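Local coordinates for protein of unknown function, DUF964 (Geobacillus stearothermophilus, PDB 2OEQ) that is of unknown function but belongs to the all-helical YlbF/YmcA family and may take part in the control of competence, at residues Q26-A31 and A87-L92; R36-A41 and N83-R88. All blocks are in the same frame, centred on the assembly; numbering follows the deposited sequence.

Contact 1: Q26-A31 and A87-L92; sequences QQLKRA and ARLMAL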
loop_
_atom_site.group_PDB
_atom_site.type_symbol
_atom_site.label_atom_id
_atom_site.label_comp_id
_atom_site.label_asym_id
_atom_site.label_seq_id
_atom_site.Cartn_x
_atom_site.Cartn_y
_atom_site.Cartn_z
ATOM N N GLN C 26 9.232 -13.119 22.622
ATOM C CA GLN C 26 9.345 -13.058 24.066
ATOM C C GLN C 26 10.323 -11.972 24.475
ATOM O O GLN C 26 10.108 -11.320 25.464
ATOM C CB GLN C 26 9.804 -14.389 24.583
ATOM C CG GLN C 26 8.909 -15.475 24.121
ATOM C CD GLN C 26 7.659 -15.563 24.949
ATOM O OE1 GLN C 26 7.725 -15.600 26.181
ATOM N NE2 GLN C 26 6.510 -15.606 24.288
ATOM N N GLN C 27 11.410 -11.767 23.740
ATOM C CA GLN C 27 12.318 -10.691 24.111
ATOM C C GLN C 27 11.431 -9.432 24.091
ATOM O O GLN C 27 11.362 -8.678 25.072
ATOM C CB GLN C 27 13.440 -10.544 23.086
ATOM C CG GLN C 27 14.350 -11.749 22.987
ATOM C CD GLN C 27 15.241 -11.913 24.200
ATOM O OE1 GLN C 27 16.465 -11.829 24.098
ATOM N NE2 GLN C 27 14.633 -12.146 25.356
ATOM N N LEU C 28 10.735 -9.229 22.967
ATOM C CA LEU C 28 9.845 -8.084 22.795
ATOM C C LEU C 28 8.802 -8.023 23.861
ATOM O O LEU C 28 8.668 -7.023 24.507
ATOM C CB LEU C 28 9.158 -8.118 21.443
ATOM C CG LEU C 28 8.515 -6.773 21.101
ATOM C CD1 LEU C 28 9.503 -5.626 21.209
ATOM C CD2 LEU C 28 8.011 -6.860 19.684
ATOM N N LYS C 29 8.057 -9.096 24.049
ATOM C CA LYS C 29 7.047 -9.092 25.088
ATOM C C LYS C 29 7.663 -8.637 26.411
ATOM O O LYS C 29 7.118 -7.772 27.078
ATOM C CB LYS C 29 6.399 -10.459 25.251
ATOM C CG LYS C 29 5.327 -10.418 26.298
ATOM C CD LYS C 29 4.643 -11.746 26.485
ATOM C CE LYS C 29 3.850 -12.149 25.244
ATOM N NZ LYS C 29 2.719 -11.232 24.793
ATOM N N ARG C 30 8.803 -9.192 26.799
ATOM C CA ARG C 30 9.430 -8.761 28.044
ATOM C C ARG C 30 9.912 -7.318 27.975
ATOM O O ARG C 30 9.893 -6.611 28.977
ATOM C CB ARG C 30 10.584 -9.680 28.427
ATOM C CG ARG C 30 10.123 -10.881 29.217
ATOM C CD ARG C 30 11.277 -11.776 29.655
ATOM N NE ARG C 30 11.615 -12.792 28.656
ATOM C CZ ARG C 30 12.703 -12.764 27.885
ATOM N NH1 ARG C 30 13.590 -11.762 27.979
ATOM N NH2 ARG C 30 12.912 -13.751 27.020
ATOM N N ALA C 31 10.337 -6.863 26.799
ATOM C CA ALA C 31 10.794 -5.478 26.681
ATOM C C ALA C 31 9.639 -4.561 27.056
ATOM O O ALA C 31 9.826 -3.629 27.827
ATOM C CB ALA C 31 11.261 -5.187 25.289
ATOM N N ALA C 87 14.237 2.559 24.761
ATOM C CA ALA C 87 15.054 2.285 23.584
ATOM C C ALA C 87 15.029 0.796 23.291
ATOM O O ALA C 87 14.629 0.374 22.216
ATOM C CB ALA C 87 16.465 2.734 23.819
ATOM N N ARG C 88 15.465 -0.005 24.249
ATOM C CA ARG C 88 15.459 -1.438 24.048
ATOM C C ARG C 88 14.136 -1.768 23.334
ATOM O O ARG C 88 14.110 -2.332 22.230
ATOM C CB ARG C 88 15.548 -2.144 25.402
ATOM C CG ARG C 88 15.558 -3.648 25.314
ATOM C CD ARG C 88 15.729 -4.293 26.687
ATOM N NE ARG C 88 15.547 -5.744 26.629
ATOM C CZ ARG C 88 16.222 -6.561 25.816
ATOM N NH1 ARG C 88 15.977 -7.872 25.837
ATOM N NH2 ARG C 88 17.145 -6.075 24.981
ATOM N N LEU C 89 13.038 -1.383 23.961
ATOM C CA LEU C 89 11.744 -1.650 23.392
ATOM C C LEU C 89 11.642 -1.117 21.965
ATOM O O LEU C 89 11.463 -1.878 21.011
ATOM C CB LEU C 89 10.679 -1.019 24.257
ATOM C CG LEU C 89 9.260 -1.062 23.688
ATOM C CD1 LEU C 89 8.828 -2.490 23.479
ATOM C CD2 LEU C 89 8.295 -0.366 24.650
HETATM N N MSE C 90 11.758 0.198 21.829
HETATM C CA MSE C 90 11.675 0.861 20.532
HETATM C C MSE C 90 12.469 0.141 19.445
HETATM O O MSE C 90 12.146 0.228 18.266
HETATM C CB MSE C 90 12.173 2.304 20.661
HETATM C CG MSE C 90 11.176 3.371 20.249
HETATM SE SE MSE C 90 11.561 5.019 21.162
HETATM C CE MSE C 90 10.219 4.863 22.535
ATOM N N ALA C 91 13.510 -0.571 19.830
ATOM C CA ALA C 91 14.300 -1.267 18.844
ATOM C C ALA C 91 13.695 -2.637 18.609
ATOM O O ALA C 91 13.130 -2.873 17.539
ATOM C CB ALA C 91 15.698 -1.387 19.308
ATOM N N LEU C 92 13.804 -3.545 19.586
ATOM C CA LEU C 92 13.210 -4.867 19.406
ATOM C C LEU C 92 11.922 -4.702 18.594
ATOM O O LEU C 92 11.681 -5.395 17.610
ATOM C CB LEU C 92 12.863 -5.491 20.756
ATOM C CG LEU C 92 14.051 -5.862 21.643
ATOM C CD1 LEU C 92 13.644 -6.833 22.796
ATOM C CD2 LEU C 92 15.096 -6.498 20.722
#

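Contact 2: R36-A41 and N83-R88; sequences RRDETA and NEKLAR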
loop_
_atom_site.group_PDB
_atom_site.type_symbol
_atom_site.label_atom_id
_atom_site.label_comp_id
_atom_site.label_asym_id
_atom_site.label_seq_id
_atom_site.Cartn_x
_atom_site.Cartn_y
_atom_site.Cartn_z
ATOM N N ARG C 36 6.793 -0.900 30.881
ATOM C CA ARG C 36 5.433 -0.794 31.391
ATOM C C ARG C 36 5.378 -0.742 32.900
ATOM O O ARG C 36 4.435 -0.212 33.480
ATOM C CB ARG C 36 4.589 -1.966 30.912
ATOM C CG ARG C 36 3.249 -2.037 31.580
ATOM C CD ARG C 36 2.239 -2.747 30.717
ATOM N NE ARG C 36 1.011 -2.948 31.465
ATOM C CZ ARG C 36 0.946 -3.665 32.581
ATOM N NH1 ARG C 36 -0.213 -3.803 33.219
ATOM N NH2 ARG C 36 2.046 -4.254 33.049
ATOM N N ARG C 37 6.402 -1.290 33.533
ATOM C CA ARG C 37 6.462 -1.335 34.972
ATOM C C ARG C 37 7.417 -0.307 35.548
ATOM O O ARG C 37 7.555 -0.218 36.755
ATOM C CB ARG C 37 6.850 -2.741 35.402
ATOM C CG ARG C 37 5.878 -3.806 34.920
ATOM C CD ARG C 37 6.430 -5.209 35.126
ATOM N NE ARG C 37 7.032 -5.366 36.446
ATOM C CZ ARG C 37 8.255 -4.948 36.767
ATOM N NH1 ARG C 37 8.715 -5.128 37.999
ATOM N NH2 ARG C 37 9.026 -4.364 35.855
ATOM N N ASP C 38 8.087 0.463 34.694
ATOM C CA ASP C 38 9.006 1.504 35.160
ATOM C C ASP C 38 8.207 2.787 35.074
ATOM O O ASP C 38 8.025 3.317 33.992
ATOM C CB ASP C 38 10.238 1.612 34.246
ATOM C CG ASP C 38 11.191 2.736 34.661
ATOM O OD1 ASP C 38 12.074 3.092 33.853
ATOM O OD2 ASP C 38 11.072 3.267 35.786
ATOM N N GLU C 39 7.726 3.297 36.200
ATOM C CA GLU C 39 6.931 4.505 36.149
ATOM C C GLU C 39 7.545 5.606 35.284
ATOM O O GLU C 39 6.819 6.360 34.640
ATOM C CB GLU C 39 6.658 5.039 37.557
ATOM C CG GLU C 39 5.683 6.210 37.563
ATOM C CD GLU C 39 5.015 6.416 38.905
ATOM O OE1 GLU C 39 4.312 5.488 39.361
ATOM O OE2 GLU C 39 5.190 7.504 39.497
ATOM N N THR C 40 8.873 5.688 35.248
ATOM C CA THR C 40 9.559 6.715 34.459
ATOM C C THR C 40 9.423 6.501 32.950
ATOM O O THR C 40 8.893 7.352 32.228
ATOM C CB THR C 40 11.054 6.750 34.803
ATOM O OG1 THR C 40 11.293 5.963 35.983
ATOM C CG2 THR C 40 11.513 8.187 35.029
ATOM N N ALA C 41 9.914 5.360 32.476
ATOM C CA ALA C 41 9.848 5.042 31.056
ATOM C C ALA C 41 8.411 4.868 30.572
ATOM O O ALA C 41 8.135 5.037 29.390
ATOM C CB ALA C 41 10.663 3.778 30.754
ATOM N N ASN C 83 15.942 7.491 26.742
ATOM C CA ASN C 83 15.651 6.568 27.827
ATOM C C ASN C 83 16.211 5.185 27.497
ATOM O O ASN C 83 16.387 4.853 26.335
ATOM C CB ASN C 83 14.152 6.497 28.074
ATOM C CG ASN C 83 13.800 5.581 29.226
ATOM O OD1 ASN C 83 13.613 4.381 29.046
ATOM N ND2 ASN C 83 13.714 6.144 30.424
ATOM N N GLU C 84 16.509 4.382 28.514
ATOM C CA GLU C 84 17.062 3.075 28.256
ATOM C C GLU C 84 15.988 2.046 27.995
ATOM O O GLU C 84 15.955 1.457 26.918
ATOM C CB GLU C 84 17.952 2.631 29.408
ATOM C CG GLU C 84 19.416 2.925 29.159
ATOM C CD GLU C 84 20.290 2.604 30.348
ATOM O OE1 GLU C 84 20.236 1.454 30.836
ATOM O OE2 GLU C 84 21.038 3.503 30.789
ATOM N N LYS C 85 15.111 1.821 28.968
ATOM C CA LYS C 85 14.034 0.847 28.812
ATOM C C LYS C 85 13.338 1.052 27.460
ATOM O O LYS C 85 13.237 0.129 26.644
ATOM C CB LYS C 85 13.004 1.029 29.920
ATOM C CG LYS C 85 13.548 0.964 31.323
ATOM C CD LYS C 85 13.851 -0.449 31.731
ATOM C CE LYS C 85 14.011 -0.537 33.235
ATOM N NZ LYS C 85 12.764 -0.092 33.916
ATOM N N LEU C 86 12.860 2.276 27.242
ATOM C CA LEU C 86 12.174 2.642 26.021
ATOM C C LEU C 86 12.930 2.335 24.754
ATOM O O LEU C 86 12.337 1.910 23.769
ATOM C CB LEU C 86 11.834 4.113 26.042
ATOM C CG LEU C 86 10.533 4.382 26.775
ATOM C CD1 LEU C 86 10.361 5.878 26.926
ATOM C CD2 LEU C 86 9.360 3.768 25.996
ATOM N N ALA C 87 14.237 2.559 24.761
ATOM C CA ALA C 87 15.054 2.285 23.584
ATOM C C ALA C 87 15.029 0.796 23.291
ATOM O O ALA C 87 14.629 0.374 22.216
ATOM C CB ALA C 87 16.465 2.734 23.819
ATOM N N ARG C 88 15.465 -0.005 24.249
ATOM C CA ARG C 88 15.459 -1.438 24.048
ATOM C C ARG C 88 14.136 -1.768 23.334
ATOM O O ARG C 88 14.110 -2.332 22.230
ATOM C CB ARG C 88 15.548 -2.144 25.402
ATOM C CG ARG C 88 15.558 -3.648 25.314
ATOM C CD ARG C 88 15.729 -4.293 26.687
ATOM N NE ARG C 88 15.547 -5.744 26.629
ATOM C CZ ARG C 88 16.222 -6.561 25.816
ATOM N NH1 ARG C 88 15.977 -7.872 25.837
ATOM N NH2 ARG C 88 17.145 -6.075 24.981
#

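Contact 1: Q26-A31 and A87-L92
Leu92 of helix 84-107 reaches across to the side of helix 23-37 that carries Gln27, Leu28 and Ala31. Its CB lies against the CD1 methyl of Leu28 at 3.4 Å, the two leucine side chains lying alongside and pointing opposite ways. CG stands anti to the carbonyl carbon (chi1 -68°), and from it CD1 goes on to the neighbouring backbone. There Leu92 CD1 meets Gln27 CB at 3.7 Å and comes equally near the carbonyl group of Gln27, while Ala31 CB lies 3.8 Å away from it. The guanidinium of Arg88, poorly ordered, lies with one face centred over Leu92 CD1, 3.9 Å from its plane, so the exposed arginine probably shields this methyl from solvent, though its place is uncertain.

Deeper in, Leu89 supplies a second apolar patch: its CD1 packs on Leu28 CD1 at 3.9 Å and on Ala31 CB at 4.1 Å. Ala31 suits its place because a lone methyl lets the backbones draw together, its CA being 5.1 Å from that of Leu89. Leu89 also touches Tyr32 and Val35, and Leu114 of a second subunit packs on Leu28. The segment axes approach to 9.1 Å with their directions 144° apart, a splayed antiparallel helix pair joined by leucine and alanine side chains, as befits a helix bundle.

Contact 2: R36-A41 and N83-R88
Ala41 and Asp38, at the start of helix 39-60, meet Asn83, Lys85 and Leu86, at the start of helix 84-107, so this is a meeting of two N-capped helix beginnings. The methyl of Ala41 is the apolar centre: its CB touches Lys85 CB at 3.7 Å and Asn83 OD1 at 3.5 Å, and a residue this small lets three side chains gather round it. The isobutyl group of Leu86 lies by the backbone oxygen of Ala41, with its CG 4.0 Å from Ala41 CB. On the outer side Asp38 and Lys85 cross obliquely and form a salt bridge, Asp38 OD1 to Lys85 NZ at 3.3 Å. Lys85 CB and CG lie by the Ala41 methyl; beyond them the chain bends at chi2 (-76°), which places CD, and at chi4, which places NZ beside Asp38.

Behind these contacts stand the caps: a short side chain with an acceptor oxygen, Asp or Asn, can turn back to N-H groups that lack partners in a helix's first turn. Asn83 OD1 accepts from Leu86 N at 2.9 Å, the donor lying in the carbonyl plane, which fixes the amide that rests on Ala41. An alanine in place of Asn83 would probably leave Leu86 N without its capping acceptor and open a gap beside Ala41 CB. Further out, Met44 packs on Asn83 and Leu86, and Asp34 touches Lys85. Asp38, as N-cap, receives weak bonds from Thr40 N and Ala41 N; its OD2 also takes the Thr40 OG1 hydroxyl at 2.7 Å, met from 36° above the carboxylate plane.

In the fold
Contacts 1 and 2 follow one another along helix 84-107, their centres about 10 Å apart; contact 1 packs it on helix 23-37, while contact 2 sets its start against the turn after that helix and the first turn of helix 39-60. Contact 1 lies nearer the middle of the chain, about 11 Å from its centre, whereas contact 2 sits about 17 Å out, where helices begin and end. Each is only partly buried, but their chemistry differs: the 26-31/87-92 pair is packing of leucine and alanine between helical turns, with arginine at its border, while 36-41/83-88 combines a small apolar centre with capping side chains and a salt bridge, suited to the polar ends of helices.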